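Local coordinates for stringent starvation protein A homolog (Haemophilus influenzae, PDB 3LYK) that probably associates with the RNA polymerase holoenzyme, but not with the core enzyme, in an equimolar complex, as a member of the glutathione S-transferase superfamily, at residues D154-K165 / Y182-F192. Residues are numbered along the deposited sequence; the frame is centred on the assembly and turned at random.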
ATOM      1  N   ASP B 154      11.141  -6.541   8.787  1.00 20.25           N
ATOM      2  CA  ASP B 154      12.612  -6.636   8.688  1.00 21.06           C
ATOM      3  C   ASP B 154      13.083  -6.488   7.237  1.00 21.76           C
ATOM      4  O   ASP B 154      14.160  -5.943   6.995  1.00 21.86           O
ATOM      5  CB  ASP B 154      13.078  -7.957   9.298  1.00 20.36           C
ATOM      6  CG  ASP B 154      12.607  -8.108  10.722  1.00 22.42           C
ATOM      7  OD1 ASP B 154      13.097  -7.352  11.596  1.00 22.11           O
ATOM      8  OD2 ASP B 154      11.682  -8.933  10.963  1.00 27.14           O
ATOM      9  N   CYS B 155      12.251  -6.918   6.275  1.00 21.33           N
ATOM     10  CA  CYS B 155      12.537  -6.688   4.871  1.00 21.56           C
ATOM     11  C   CYS B 155      12.467  -5.207   4.514  1.00 21.19           C
ATOM     12  O   CYS B 155      12.983  -4.815   3.469  1.00 20.81           O
ATOM     13  CB  CYS B 155      11.621  -7.514   3.967  1.00 20.84           C
ATOM     14  SG  CYS B 155      11.832  -9.297   4.276  1.00 24.62           S
ATOM     15  N   TYR B 156      11.834  -4.389   5.363  1.00 21.43           N
ATOM     16  CA  TYR B 156      11.887  -2.939   5.161  1.00 22.06           C
ATOM     17  C   TYR B 156      13.090  -2.339   5.911  1.00 21.69           C
ATOM     18  O   TYR B 156      13.731  -1.434   5.412  1.00 21.97           O
ATOM     19  CB  TYR B 156      10.590  -2.222   5.653  1.00 22.24           C
ATOM     20  CG  TYR B 156       9.445  -2.213   4.650  1.00 24.22           C
ATOM     21  CD1 TYR B 156       8.780  -3.401   4.323  1.00 23.45           C
ATOM     22  CD2 TYR B 156       9.022  -1.027   4.039  1.00 25.23           C
ATOM     23  CE1 TYR B 156       7.746  -3.424   3.405  1.00 25.64           C
ATOM     24  CE2 TYR B 156       7.950  -1.041   3.092  1.00 26.08           C
ATOM     25  CZ  TYR B 156       7.331  -2.245   2.798  1.00 25.41           C
ATOM     26  OH  TYR B 156       6.299  -2.328   1.895  1.00 25.78           O
ATOM     27  N   VAL B 157      13.342  -2.791   7.135  1.00 21.37           N
ATOM     28  CA  VAL B 157      14.401  -2.191   7.940  1.00 22.36           C
ATOM     29  C   VAL B 157      15.821  -2.592   7.438  1.00 22.93           C
ATOM     30  O   VAL B 157      16.685  -1.715   7.271  1.00 24.30           O
ATOM     31  CB  VAL B 157      14.206  -2.490   9.460  1.00 22.69           C
ATOM     32  CG1 VAL B 157      15.304  -1.855  10.287  1.00 19.71           C
ATOM     33  CG2 VAL B 157      12.807  -1.947   9.952  1.00 22.68           C
ATOM     34  N   ALA B 158      16.056  -3.885   7.186  1.00 21.82           N
ATOM     35  CA  ALA B 158      17.402  -4.358   6.794  1.00 21.65           C
ATOM     36  C   ALA B 158      18.004  -3.673   5.540  1.00 21.47           C
ATOM     37  O   ALA B 158      19.145  -3.285   5.580  1.00 21.43           O
ATOM     38  CB  ALA B 158      17.477  -5.918   6.687  1.00 20.46           C
ATOM     39  N   PRO B 159      17.224  -3.497   4.439  1.00 21.09           N
ATOM     40  CA  PRO B 159      17.791  -2.813   3.297  1.00 20.70           C
ATOM     41  C   PRO B 159      18.214  -1.390   3.644  1.00 21.03           C
ATOM     42  O   PRO B 159      19.154  -0.859   3.038  1.00 20.70           O
ATOM     43  CB  PRO B 159      16.625  -2.796   2.289  1.00 21.01           C
ATOM     44  CG  PRO B 159      15.926  -4.062   2.577  1.00 19.55           C
ATOM     45  CD  PRO B 159      15.914  -4.083   4.101  1.00 21.50           C
ATOM     46  N   LEU B 160      17.501  -0.774   4.580  1.00 20.33           N
ATOM     47  CA  LEU B 160      17.793   0.607   4.962  1.00 21.47           C
ATOM     48  C   LEU B 160      19.092   0.703   5.782  1.00 21.19           C
ATOM     49  O   LEU B 160      19.901   1.592   5.551  1.00 21.05           O
ATOM     50  CB  LEU B 160      16.634   1.215   5.745  1.00 21.31           C
ATOM     51  CG  LEU B 160      16.931   2.610   6.297  1.00 24.93           C
ATOM     52  CD1 LEU B 160      15.746   3.499   6.104  1.00 27.33           C
ATOM     53  CD2 LEU B 160      17.269   2.476   7.781  1.00 26.41           C
ATOM     54  N   LEU B 161      19.266  -0.214   6.733  1.00 21.42           N
ATOM     55  CA  LEU B 161      20.485  -0.299   7.531  1.00 21.13           C
ATOM     56  C   LEU B 161      21.713  -0.670   6.662  1.00 21.34           C
ATOM     57  O   LEU B 161      22.790  -0.132   6.857  1.00 20.94           O
ATOM     58  CB  LEU B 161      20.294  -1.293   8.650  1.00 19.92           C
ATOM     59  CG  LEU B 161      19.241  -0.833   9.672  1.00 22.70           C
ATOM     60  CD1 LEU B 161      19.043  -1.888  10.710  1.00 20.93           C
ATOM     61  CD2 LEU B 161      19.643   0.513  10.393  1.00 22.09           C
ATOM     62  N   TRP B 162      21.504  -1.561   5.695  1.00 20.90           N
ATOM     63  CA  TRP B 162      22.488  -1.932   4.746  1.00 22.19           C
ATOM     64  C   TRP B 162      22.982  -0.706   3.978  1.00 24.01           C
ATOM     65  O   TRP B 162      24.194  -0.511   3.842  1.00 24.30           O
ATOM     66  CB  TRP B 162      21.920  -2.951   3.784  1.00 21.29           C
ATOM     67  CG  TRP B 162      22.914  -3.463   2.777  1.00 22.66           C
ATOM     68  CD1 TRP B 162      22.901  -3.249   1.400  1.00 20.64           C
ATOM     69  CD2 TRP B 162      24.032  -4.327   3.036  1.00 20.72           C
ATOM     70  NE1 TRP B 162      23.929  -3.947   0.815  1.00 22.81           N
ATOM     71  CE2 TRP B 162      24.650  -4.599   1.784  1.00 22.87           C
ATOM     72  CE3 TRP B 162      24.589  -4.872   4.205  1.00 21.27           C
ATOM     73  CZ2 TRP B 162      25.813  -5.406   1.661  1.00 22.51           C
ATOM     74  CZ3 TRP B 162      25.738  -5.687   4.080  1.00 22.90           C
ATOM     75  CH2 TRP B 162      26.327  -5.942   2.807  1.00 22.83           C
ATOM     76  N   LYS B 163      22.061   0.126   3.498  1.00 24.99           N
ATOM     77  CA  LYS B 163      22.464   1.328   2.787  1.00 26.55           C
ATOM     78  C   LYS B 163      23.179   2.317   3.682  1.00 27.30           C
ATOM     79  O   LYS B 163      24.174   2.920   3.242  1.00 27.69           O
ATOM     80  CB  LYS B 163      21.307   1.995   2.062  1.00 26.57           C
ATOM     81  CG  LYS B 163      20.991   1.288   0.746  1.00 28.50           C
ATOM     82  CD  LYS B 163      19.894   2.008   0.002  1.00 31.55           C
ATOM     83  CE  LYS B 163      19.580   1.341  -1.299  1.00 35.57           C
ATOM     84  NZ  LYS B 163      20.561   1.716  -2.357  1.00 38.62           N
ATOM     85  N   LEU B 164      22.690   2.485   4.912  1.00 26.67           N
ATOM     86  CA  LEU B 164      23.328   3.400   5.850  1.00 27.81           C
ATOM     87  C   LEU B 164      24.764   2.934   6.159  1.00 28.39           C
ATOM     88  O   LEU B 164      25.685   3.743   6.108  1.00 27.74           O
ATOM     89  CB  LEU B 164      22.546   3.521   7.170  1.00 27.56           C
ATOM     90  CG  LEU B 164      21.221   4.295   7.098  1.00 28.34           C
ATOM     91  CD1 LEU B 164      20.564   4.276   8.455  1.00 24.95           C
ATOM     92  CD2 LEU B 164      21.481   5.732   6.606  1.00 30.35           C
ATOM     93  N   LYS B 165      24.938   1.648   6.485  1.00 28.24           N
ATOM     94  CA  LYS B 165      26.286   1.107   6.682  1.00 30.35           C
ATOM     95  C   LYS B 165      27.233   1.533   5.518  1.00 30.86           C
ATOM     96  O   LYS B 165      28.313   2.029   5.776  1.00 30.79           O
ATOM     97  CB  LYS B 165      26.291  -0.413   6.870  1.00 29.87           C
ATOM     98  CG  LYS B 165      27.649  -0.986   7.358  1.00 33.78           C
ATOM     99  CD  LYS B 165      27.585  -2.501   7.649  1.00 38.19           C
ATOM    100  CE  LYS B 165      28.929  -3.036   8.201  1.00 41.54           C
ATOM    101  NZ  LYS B 165      29.995  -3.061   7.131  1.00 41.22           N
ATOM    102  N   TYR B 182      21.093  -6.322  16.028  1.00 24.29           N
ATOM    103  CA  TYR B 182      20.044  -6.547  15.007  1.00 23.57           C
ATOM    104  C   TYR B 182      20.659  -6.705  13.609  1.00 23.05           C
ATOM    105  O   TYR B 182      20.295  -7.600  12.848  1.00 21.40           O
ATOM    106  CB  TYR B 182      19.037  -5.368  15.024  1.00 23.68           C
ATOM    107  CG  TYR B 182      17.967  -5.462  13.969  1.00 23.60           C
ATOM    108  CD1 TYR B 182      16.918  -6.392  14.099  1.00 21.25           C
ATOM    109  CD2 TYR B 182      18.018  -4.645  12.819  1.00 22.61           C
ATOM    110  CE1 TYR B 182      15.913  -6.481  13.112  1.00 23.17           C
ATOM    111  CE2 TYR B 182      17.024  -4.714  11.833  1.00 24.52           C
ATOM    112  CZ  TYR B 182      15.974  -5.633  11.984  1.00 24.14           C
ATOM    113  OH  TYR B 182      15.026  -5.711  11.002  1.00 23.06           O
HETATM  114  N   MSE B 183      21.604  -5.830  13.285  1.00 22.60           N
HETATM  115  CA  MSE B 183      22.298  -5.910  12.018  1.00 24.12           C
HETATM  116  C   MSE B 183      22.919  -7.245  11.760  1.00 23.95           C
HETATM  117  O   MSE B 183      22.746  -7.788  10.668  1.00 24.12           O
HETATM  118  CB  MSE B 183      23.321  -4.784  11.878  1.00 24.98           C
HETATM  119  CG  MSE B 183      22.630  -3.480  11.493  1.00 29.36           C
HETATM  120 SE   MSE B 183      23.821  -1.916  11.529  1.00 42.68          SE
HETATM  121  CE  MSE B 183      24.587  -1.996   9.798  1.00 39.08           C
ATOM    122  N   GLU B 184      23.634  -7.795  12.751  1.00 24.04           N
ATOM    123  CA  GLU B 184      24.218  -9.114  12.571  1.00 24.95           C
ATOM    124  C   GLU B 184      23.111 -10.154  12.343  1.00 24.62           C
ATOM    125  O   GLU B 184      23.227 -11.049  11.517  1.00 24.35           O
ATOM    126  CB  GLU B 184      25.086  -9.488  13.785  1.00 24.64           C
ATOM    127  CG  GLU B 184      25.837 -10.827  13.634  1.00 28.12           C
ATOM    128  CD  GLU B 184      25.005 -12.082  14.009  1.00 31.63           C
ATOM    129  OE1 GLU B 184      24.001 -11.980  14.773  1.00 32.57           O
ATOM    130  OE2 GLU B 184      25.374 -13.184  13.530  1.00 30.85           O
ATOM    131  N   ARG B 185      22.028 -10.028  13.096  1.00 24.96           N
ATOM    132  CA  ARG B 185      20.938 -11.013  13.037  1.00 24.79           C
ATOM    133  C   ARG B 185      20.326 -11.044  11.638  1.00 23.29           C
ATOM    134  O   ARG B 185      20.065 -12.111  11.081  1.00 23.58           O
ATOM    135  CB  ARG B 185      19.894 -10.600  14.061  1.00 25.24           C
ATOM    136  CG  ARG B 185      18.877 -11.612  14.401  1.00 27.22           C
ATOM    137  CD  ARG B 185      18.081 -11.020  15.608  1.00 30.00           C
ATOM    138  NE  ARG B 185      18.917 -10.955  16.793  1.00 29.38           N
ATOM    139  CZ  ARG B 185      19.061  -9.902  17.592  1.00 30.11           C
ATOM    140  NH1 ARG B 185      18.385  -8.773  17.418  1.00 24.54           N
ATOM    141  NH2 ARG B 185      19.884 -10.008  18.612  1.00 33.02           N
ATOM    142  N   VAL B 186      20.146  -9.876  11.032  1.00 22.22           N
ATOM    143  CA  VAL B 186      19.534  -9.858   9.678  1.00 21.10           C
ATOM    144  C   VAL B 186      20.550 -10.030   8.511  1.00 21.32           C
ATOM    145  O   VAL B 186      20.260 -10.793   7.559  1.00 20.48           O
ATOM    146  CB  VAL B 186      18.583  -8.644   9.464  1.00 20.66           C
ATOM    147  CG1 VAL B 186      17.478  -8.640  10.530  1.00 20.45           C
ATOM    148  CG2 VAL B 186      19.334  -7.289   9.521  1.00 19.97           C
ATOM    149  N   PHE B 187      21.724  -9.360   8.579  1.00 20.78           N
ATOM    150  CA  PHE B 187      22.666  -9.402   7.457  1.00 20.17           C
ATOM    151  C   PHE B 187      23.237 -10.792   7.181  1.00 20.50           C
ATOM    152  O   PHE B 187      23.585 -11.114   6.021  1.00 19.90           O
ATOM    153  CB  PHE B 187      23.835  -8.430   7.590  1.00 19.73           C
ATOM    154  CG  PHE B 187      23.453  -6.967   7.595  1.00 21.26           C
ATOM    155  CD1 PHE B 187      22.201  -6.528   7.171  1.00 22.37           C
ATOM    156  CD2 PHE B 187      24.375  -6.022   8.043  1.00 18.64           C
ATOM    157  CE1 PHE B 187      21.869  -5.162   7.199  1.00 22.13           C
ATOM    158  CE2 PHE B 187      24.072  -4.675   8.045  1.00 22.86           C
ATOM    159  CZ  PHE B 187      22.791  -4.239   7.621  1.00 20.85           C
ATOM    160  N   THR B 188      23.340 -11.596   8.235  1.00 20.80           N
ATOM    161  CA  THR B 188      23.937 -12.930   8.145  1.00 22.54           C
ATOM    162  C   THR B 188      22.944 -14.040   7.816  1.00 23.64           C
ATOM    163  O   THR B 188      23.337 -15.212   7.663  1.00 23.42           O
ATOM    164  CB  THR B 188      24.768 -13.301   9.425  1.00 22.45           C
ATOM    165  OG1 THR B 188      23.874 -13.416  10.527  1.00 24.17           O
ATOM    166  CG2 THR B 188      25.835 -12.196   9.742  1.00 20.14           C
ATOM    167  N   ARG B 189      21.674 -13.678   7.613  1.00 23.61           N
ATOM    168  CA  ARG B 189      20.647 -14.678   7.278  1.00 24.10           C
ATOM    169  C   ARG B 189      20.903 -15.154   5.869  1.00 23.19           C
ATOM    170  O   ARG B 189      21.318 -14.344   5.032  1.00 22.30           O
ATOM    171  CB  ARG B 189      19.238 -14.041   7.300  1.00 24.53           C
ATOM    172  CG  ARG B 189      18.641 -13.919   8.646  1.00 28.50           C
ATOM    173  CD  ARG B 189      17.207 -13.345   8.514  1.00 27.66           C
ATOM    174  NE  ARG B 189      16.216 -14.344   8.111  1.00 26.72           N
ATOM    175  CZ  ARG B 189      15.605 -15.201   8.938  1.00 26.62           C
ATOM    176  NH1 ARG B 189      15.889 -15.236  10.223  1.00 26.18           N
ATOM    177  NH2 ARG B 189      14.700 -16.050   8.474  1.00 26.68           N
ATOM    178  N   ASP B 190      20.625 -16.433   5.574  1.00 22.59           N
ATOM    179  CA  ASP B 190      20.817 -16.959   4.200  1.00 24.47           C
ATOM    180  C   ASP B 190      20.159 -16.093   3.129  1.00 23.64           C
ATOM    181  O   ASP B 190      20.732 -15.888   2.036  1.00 23.10           O
ATOM    182  CB  ASP B 190      20.258 -18.388   4.032  1.00 26.21           C
ATOM    183  CG  ASP B 190      21.162 -19.459   4.686  1.00 34.95           C
ATOM    184  OD1 ASP B 190      22.328 -19.126   5.063  1.00 42.52           O
ATOM    185  OD2 ASP B 190      20.710 -20.636   4.820  1.00 41.39           O
ATOM    186  N   SER B 191      18.960 -15.589   3.430  1.00 21.39           N
ATOM    187  CA  SER B 191      18.215 -14.832   2.390  1.00 21.31           C
ATOM    188  C   SER B 191      18.875 -13.491   2.116  1.00 19.52           C
ATOM    189  O   SER B 191      18.948 -13.041   0.982  1.00 19.23           O
ATOM    190  CB  SER B 191      16.728 -14.644   2.783  1.00 19.95           C
ATOM    191  OG  SER B 191      16.605 -13.986   4.054  1.00 22.49           O
ATOM    192  N   PHE B 192      19.316 -12.833   3.167  1.00 19.41           N
ATOM    193  CA  PHE B 192      19.957 -11.549   3.002  1.00 21.02           C
ATOM    194  C   PHE B 192      21.255 -11.726   2.214  1.00 22.35           C
ATOM    195  O   PHE B 192      21.508 -10.973   1.259  1.00 23.61           O
ATOM    196  CB  PHE B 192      20.235 -10.851   4.334  1.00 20.60           C
ATOM    197  CG  PHE B 192      20.647  -9.428   4.152  1.00 20.33           C
ATOM    198  CD1 PHE B 192      19.695  -8.412   4.161  1.00 18.31           C
ATOM    199  CD2 PHE B 192      21.971  -9.112   3.875  1.00 16.77           C
ATOM    200  CE1 PHE B 192      20.073  -7.073   3.919  1.00 22.35           C
ATOM    201  CE2 PHE B 192      22.377  -7.797   3.644  1.00 17.75           C
ATOM    202  CZ  PHE B 192      21.432  -6.754   3.661  1.00 20.67           C
TER
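Tyr182 reaches across to Asp154 and donates its hydroxyl hydrogen to the carboxylate, OH to OD1 2.6 Å; OD1 accepts through its anti lone pair, the one away from OD2. With CG anti to the backbone N (chi1 177°), the tyrosine ring extends into a hole formed by Asp154, Val157, Ala158 and Leu161, a knobs-into-holes fit in which Leu161 CD1 meets the ring edge at CD2, 3.6 Å away. Farther along, Phe187 is a second knob, set among Ala158, Leu161, Trp162 and Lys165. Its CZ abuts the helix backbone, 3.5 Å from Trp162 N, while Trp162 presents its own edge to the phenyl face, CE3 lying over the ring centre. Trp162 in turn offers a face to the edge of Phe192, whose CZ comes within 3.6 Å of Trp162 CD2; these two T-shaped stacks have planes at 80° and 72°. Between the two knobs, Ala158 CB rests 3.7 Å from Val186 CG2, the small side chain matching the closest backbone approach. Met183, present as selenomethionine, bends at chi3 and brings its CE to 3.7 Å from Lys165 CD. The contact lies in the all-helical C-terminal domain of the GST fold, where helix 152-165 is crossed steeply by helix 176-187, and the chain then turns back so that helix 190-195 brings Phe192 to the same helix. Asp154 is itself held in place by backbone amides: OD1 also accepts from Phe145 N, and OD2 from Gly151 N. Behind the contact, Leu161 leans on Leu132 of helix 118-134 and Val157 on Ile102 of helix 89-115.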